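Local coordinates for uncharacterized protein YjgB (Bacillus subtilis, PDB 4YGT) that is of unknown function but belongs to the DUF4309 family of the PepSY clan and is probably a secreted lipoprotein, at residues A[24-30]-A[136-142]; A[73-79]-A[91-96]. All blocks are in the same frame, centred on the assembly; numbering follows the deposited sequence.

Interaction 1: A[24-30]-A[136-142]. With EDO (1,2-ethanediol), chain F.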
# COMPACT_ATOMS: atom_id res chain seq x y z
N TYR A 24 9.19 -2.23 2.33
CA TYR A 24 9.92 -1.51 3.37
C TYR A 24 11.03 -0.66 2.76
O TYR A 24 11.16 0.51 3.12
CB TYR A 24 10.48 -2.48 4.42
CG TYR A 24 11.22 -1.80 5.56
CD1 TYR A 24 10.54 -1.15 6.58
CD2 TYR A 24 12.61 -1.84 5.63
CE1 TYR A 24 11.21 -0.53 7.63
CE2 TYR A 24 13.30 -1.23 6.68
CZ TYR A 24 12.60 -0.58 7.68
OH TYR A 24 13.29 0.02 8.71
N ASN A 25 11.79 -1.24 1.81
CA ASN A 25 12.89 -0.64 1.06
C ASN A 25 12.44 0.60 0.29
O ASN A 25 12.95 1.68 0.58
CB ASN A 25 13.48 -1.68 0.08
CG ASN A 25 14.62 -1.21 -0.84
OD1 ASN A 25 15.74 -0.92 -0.41
ND2 ASN A 25 14.39 -1.26 -2.15
N THR A 26 11.45 0.48 -0.62
CA THR A 26 11.03 1.58 -1.48
C THR A 26 10.29 2.67 -0.70
O THR A 26 10.38 3.85 -1.07
CB THR A 26 10.24 1.13 -2.73
OG1 THR A 26 8.91 0.78 -2.40
CG2 THR A 26 10.91 -0.02 -3.45
N ALA A 27 9.62 2.29 0.39
CA ALA A 27 8.91 3.22 1.30
C ALA A 27 9.80 4.39 1.76
O ALA A 27 9.27 5.48 1.95
CB ALA A 27 8.40 2.47 2.50
N TYR A 28 11.13 4.21 1.86
CA TYR A 28 12.08 5.28 2.22
C TYR A 28 12.22 6.38 1.13
O TYR A 28 12.61 7.51 1.46
CB TYR A 28 13.46 4.69 2.51
CG TYR A 28 13.59 4.09 3.89
CD1 TYR A 28 13.28 2.76 4.12
CD2 TYR A 28 14.11 4.84 4.95
CE1 TYR A 28 13.43 2.19 5.38
CE2 TYR A 28 14.24 4.28 6.22
CZ TYR A 28 13.90 2.96 6.43
OH TYR A 28 14.07 2.40 7.67
N LYS A 29 11.88 6.05 -0.13
CA LYS A 29 11.83 6.93 -1.32
C LYS A 29 10.45 7.61 -1.45
O LYS A 29 10.27 8.41 -2.37
CB LYS A 29 11.96 6.11 -2.63
CG LYS A 29 13.23 5.41 -3.01
CD LYS A 29 12.90 4.75 -4.37
CE LYS A 29 14.03 4.07 -5.09
NZ LYS A 29 13.57 3.46 -6.38
N GLY A 30 9.47 7.16 -0.68
CA GLY A 30 8.09 7.65 -0.77
C GLY A 30 7.38 7.12 -2.01
O GLY A 30 6.58 7.80 -2.64
N ASP A 136 8.10 2.90 10.54
CA ASP A 136 8.62 4.19 10.10
C ASP A 136 9.73 3.97 9.08
O ASP A 136 10.58 3.10 9.28
CB ASP A 136 9.11 5.05 11.28
CG ASP A 136 8.01 5.57 12.20
OD1 ASP A 136 6.85 5.72 11.74
OD2 ASP A 136 8.34 5.92 13.35
N THR A 137 9.66 4.70 7.95
CA THR A 137 10.60 4.58 6.82
C THR A 137 11.10 5.98 6.36
O THR A 137 10.68 6.51 5.33
CB THR A 137 9.94 3.80 5.66
OG1 THR A 137 8.81 4.52 5.19
CG2 THR A 137 9.53 2.39 6.06
N GLY A 138 11.98 6.55 7.16
CA GLY A 138 12.55 7.87 6.92
C GLY A 138 11.53 8.97 7.08
O GLY A 138 11.00 9.17 8.18
N ARG A 139 11.24 9.67 5.97
CA ARG A 139 10.24 10.73 5.89
C ARG A 139 8.82 10.15 5.79
O ARG A 139 7.85 10.90 5.89
CB ARG A 139 10.48 11.57 4.63
CG ARG A 139 11.76 12.34 4.57
CD ARG A 139 11.54 13.60 3.79
NE ARG A 139 12.00 13.46 2.41
CZ ARG A 139 12.06 14.47 1.55
NH1 ARG A 139 11.66 15.68 1.90
NH2 ARG A 139 12.51 14.26 0.32
N TYR A 140 8.70 8.85 5.48
CA TYR A 140 7.41 8.21 5.24
C TYR A 140 7.11 7.11 6.26
O TYR A 140 7.91 6.85 7.16
CB TYR A 140 7.39 7.64 3.78
CG TYR A 140 7.95 8.63 2.78
CD1 TYR A 140 7.16 9.66 2.27
CD2 TYR A 140 9.30 8.60 2.43
CE1 TYR A 140 7.69 10.61 1.40
CE2 TYR A 140 9.85 9.57 1.57
CZ TYR A 140 9.04 10.56 1.06
OH TYR A 140 9.56 11.50 0.19
N GLU A 141 5.91 6.50 6.15
CA GLU A 141 5.50 5.40 7.02
C GLU A 141 4.66 4.40 6.24
O GLU A 141 3.88 4.79 5.36
CB GLU A 141 4.77 5.88 8.28
CG GLU A 141 3.90 7.11 8.07
CD GLU A 141 3.16 7.59 9.29
OE1 GLU A 141 3.77 7.64 10.39
OE2 GLU A 141 1.97 7.93 9.15
N LEU A 142 4.90 3.12 6.51
CA LEU A 142 4.21 1.99 5.88
C LEU A 142 3.21 1.45 6.85
O LEU A 142 3.60 1.02 7.95
CB LEU A 142 5.18 0.88 5.54
CG LEU A 142 5.77 0.79 4.20
CD1 LEU A 142 6.54 -0.49 4.11
CD2 LEU A 142 4.70 0.80 3.11
C1 EDO F . 13.88 10.57 0.34
O1 EDO F . 13.48 11.28 1.51
C2 EDO F . 12.69 10.39 -0.66
O2 EDO F . 12.29 11.59 -1.34
O HOH W 1 11.37 0.77 10.85
O HOH W 2 12.92 9.10 3.66

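Interaction 2: A[73-79]-A[91-96]. With EDO (1,2-ethanediol), chain D; EDO (1,2-ethanediol), chain C; SO4 (sulfate ion), chain B.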
# COMPACT_ATOMS: atom_id res chain seq x y z
N MSE A 73 -4.99 -10.32 -12.88
CA MSE A 73 -4.07 -11.46 -12.91
C MSE A 73 -3.05 -11.30 -11.76
O MSE A 73 -3.45 -11.02 -10.62
CB MSE A 73 -3.38 -11.60 -14.30
CG MSE A 73 -4.32 -11.91 -15.46
SE MSE A 73 -5.06 -13.72 -15.42
CE MSE A 73 -5.29 -14.03 -17.38
N GLY A 74 -1.76 -11.37 -12.08
CA GLY A 74 -0.66 -11.20 -11.13
C GLY A 74 -0.32 -9.75 -10.86
O GLY A 74 0.58 -9.47 -10.06
N GLN A 75 -1.04 -8.81 -11.53
CA GLN A 75 -0.85 -7.36 -11.35
C GLN A 75 -1.72 -6.90 -10.16
O GLN A 75 -2.94 -7.09 -10.17
CB GLN A 75 -1.19 -6.58 -12.65
CG GLN A 75 -0.66 -7.17 -13.98
CD GLN A 75 0.86 -7.16 -14.10
OE1 GLN A 75 1.51 -6.12 -13.94
NE2 GLN A 75 1.45 -8.31 -14.41
N PRO A 76 -1.11 -6.34 -9.09
CA PRO A 76 -1.91 -5.99 -7.91
C PRO A 76 -2.79 -4.74 -8.07
O PRO A 76 -2.62 -3.94 -8.99
CB PRO A 76 -0.84 -5.74 -6.84
CG PRO A 76 0.34 -5.29 -7.61
CD PRO A 76 0.32 -6.06 -8.87
N GLY A 77 -3.71 -4.59 -7.12
CA GLY A 77 -4.58 -3.43 -7.03
C GLY A 77 -3.89 -2.29 -6.33
O GLY A 77 -3.03 -2.51 -5.47
N TYR A 78 -4.22 -1.06 -6.73
CA TYR A 78 -3.68 0.16 -6.12
C TYR A 78 -4.73 1.19 -5.95
O TYR A 78 -5.68 1.23 -6.72
CB TYR A 78 -2.54 0.83 -6.91
CG TYR A 78 -1.25 0.06 -6.97
CD1 TYR A 78 -0.29 0.18 -5.97
CD2 TYR A 78 -0.98 -0.77 -8.04
CE1 TYR A 78 0.91 -0.53 -6.05
CE2 TYR A 78 0.21 -1.46 -8.14
CZ TYR A 78 1.14 -1.36 -7.13
OH TYR A 78 2.26 -2.12 -7.33
N GLY A 79 -4.48 2.09 -5.01
CA GLY A 79 -5.28 3.26 -4.73
C GLY A 79 -4.36 4.44 -4.56
O GLY A 79 -3.29 4.32 -3.97
N ILE A 91 -0.51 6.16 -1.00
CA ILE A 91 -0.55 5.03 -1.95
C ILE A 91 -1.06 3.84 -1.15
O ILE A 91 -0.62 3.63 -0.02
CB ILE A 91 0.80 4.74 -2.70
CG1 ILE A 91 1.36 6.02 -3.37
CG2 ILE A 91 0.62 3.61 -3.75
CD1 ILE A 91 2.80 5.94 -3.92
N ARG A 92 -2.02 3.11 -1.71
CA ARG A 92 -2.62 1.94 -1.11
C ARG A 92 -2.39 0.74 -2.05
O ARG A 92 -2.78 0.79 -3.21
CB ARG A 92 -4.10 2.23 -0.87
CG ARG A 92 -4.76 1.34 0.15
CD ARG A 92 -6.06 1.95 0.60
NE ARG A 92 -5.90 2.97 1.63
CZ ARG A 92 -6.91 3.68 2.14
NH1 ARG A 92 -8.14 3.51 1.67
NH2 ARG A 92 -6.69 4.58 3.07
N TYR A 93 -1.70 -0.29 -1.54
CA TYR A 93 -1.36 -1.55 -2.21
C TYR A 93 -2.36 -2.62 -1.74
O TYR A 93 -2.43 -2.90 -0.55
CB TYR A 93 0.10 -1.92 -1.89
CG TYR A 93 0.57 -3.24 -2.45
CD1 TYR A 93 1.08 -3.33 -3.74
CD2 TYR A 93 0.53 -4.40 -1.68
CE1 TYR A 93 1.48 -4.55 -4.27
CE2 TYR A 93 0.94 -5.62 -2.20
CZ TYR A 93 1.42 -5.70 -3.50
OH TYR A 93 1.82 -6.91 -4.02
N PHE A 94 -3.14 -3.22 -2.67
CA PHE A 94 -4.19 -4.16 -2.31
C PHE A 94 -3.85 -5.64 -2.53
O PHE A 94 -4.65 -6.52 -2.18
CB PHE A 94 -5.44 -3.82 -3.11
CG PHE A 94 -6.10 -2.55 -2.63
CD1 PHE A 94 -6.99 -2.57 -1.55
CD2 PHE A 94 -5.90 -1.35 -3.30
CE1 PHE A 94 -7.61 -1.40 -1.13
CE2 PHE A 94 -6.53 -0.18 -2.88
CZ PHE A 94 -7.39 -0.21 -1.80
N GLY A 95 -2.66 -5.90 -3.08
CA GLY A 95 -2.27 -7.26 -3.43
C GLY A 95 -3.06 -7.71 -4.64
O GLY A 95 -3.70 -6.89 -5.30
N THR A 96 -3.07 -9.02 -4.92
CA THR A 96 -3.82 -9.61 -6.04
C THR A 96 -5.01 -10.45 -5.50
O THR A 96 -5.13 -10.65 -4.28
CB THR A 96 -2.89 -10.46 -6.94
OG1 THR A 96 -2.64 -11.72 -6.32
CG2 THR A 96 -1.56 -9.76 -7.24
C1 EDO D . -6.83 -10.68 -10.35
O1 EDO D . -6.17 -11.08 -9.14
C2 EDO D . -8.22 -11.33 -10.58
O2 EDO D . -9.28 -10.40 -10.34
C1 EDO C . -3.00 -2.11 -12.86
O1 EDO C . -4.25 -1.71 -12.34
C2 EDO C . -2.47 -3.33 -12.10
O2 EDO C . -3.47 -4.33 -12.06
S SO4 B . -10.78 6.59 3.69
O1 SO4 B . -11.24 7.89 3.18
O2 SO4 B . -11.07 5.50 2.76
O3 SO4 B . -9.34 6.68 3.94
O4 SO4 B . -11.45 6.26 4.93

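Interaction 1: A[24-30]-A[136-142]
The end of a helix meets a tight hairpin turn. Y28 and T137 bring their CA atoms to 4.9 Å, and G30 and Y140 to 6.1 Å. The helix closes in a Schellman motif at G30, whose phi is positive. Residues 137-140 form a type II' turn, closed by paired backbone bonds between T137 and Y140. G30 sits over the face of the Y140 ring, with its CA 3.4 Å from the ring centroid, a CH-pi contact. A CB on G30 would clash with this ring. T137 CB packs over the face of the Y28 ring, 3.9 Å from its centroid, in a second CH-pi contact. On the sheet side of the helix, A27 CB touches L142 CG at 3.6 Å. Y28 OH donates to Y24 OH at 2.7 Å, and water 1 links Y24 OH to D136 O. Water 2 bridges Y28 O and R139 N. A27 and Y140 also touch L157 of strand 152-159. This is alpha/beta packing, with a Schellman-capped helix C-terminus set against a beta hairpin with a two-residue type II' turn.

Interaction 2: A[73-79]-A[91-96]
The approach to the strand begins at G74, whose O lies 3.6 Å from T96 CG2. P76 follows, with CG 3.6 Å from Y93 CE1. G77 then makes two straight backbone bonds. Its N donates to G95 O at 2.9 Å, and its O accepts from F94 N at 2.9 Å. One residue thus faces two, which makes a beta bulge at F94 and G95. The positive phi of G95 suits glycine. Y78 and Y93 form a non-hydrogen-bonded pair. Their side chains share a sheet face in an offset edge-to-face pair, the edge of Y93 toward the face of Y78, with centroids 5.7 Å apart and planes at 69°. The Y78 ring also meets that of F53. G79 pairs with R92 through both backbone bonds, G79 N to R92 O at 2.8 Å and R92 N to G79 O at 2.9 Å. The F94 ring edge lies beside G77 and G79. A CB on G79 would crowd F94 CE2, and one on G77 would crowd F94 CB. The strand axes run at 160°, as expected of an antiparallel beta hairpin, here with a bulge near its open end.

How the interactions relate
Both interactions reach the same antiparallel sheet. Their centres are about 18 Å apart, on opposite sides of the chain's centre, and their nearest atoms are about 4 Å apart without touching. In chain order, 24-30 comes first, then both segments of interaction 2, and 136-142 last. Interaction 2 is local and joins strands 77-82 and 88-95. Interaction 1 spans 105 intervening residues and brings helix 14-27 onto strands 131-137 and 140-146. Strand 152-159 lies between the two hairpins in the sheet. L157 of that strand touches A27 and Y140, and its backbone bonds to I91. Packing of the N-terminal helix on the sheet thus ties the start of the fold to its late strands, while interaction 2 pairs neighbouring strands within the sheet.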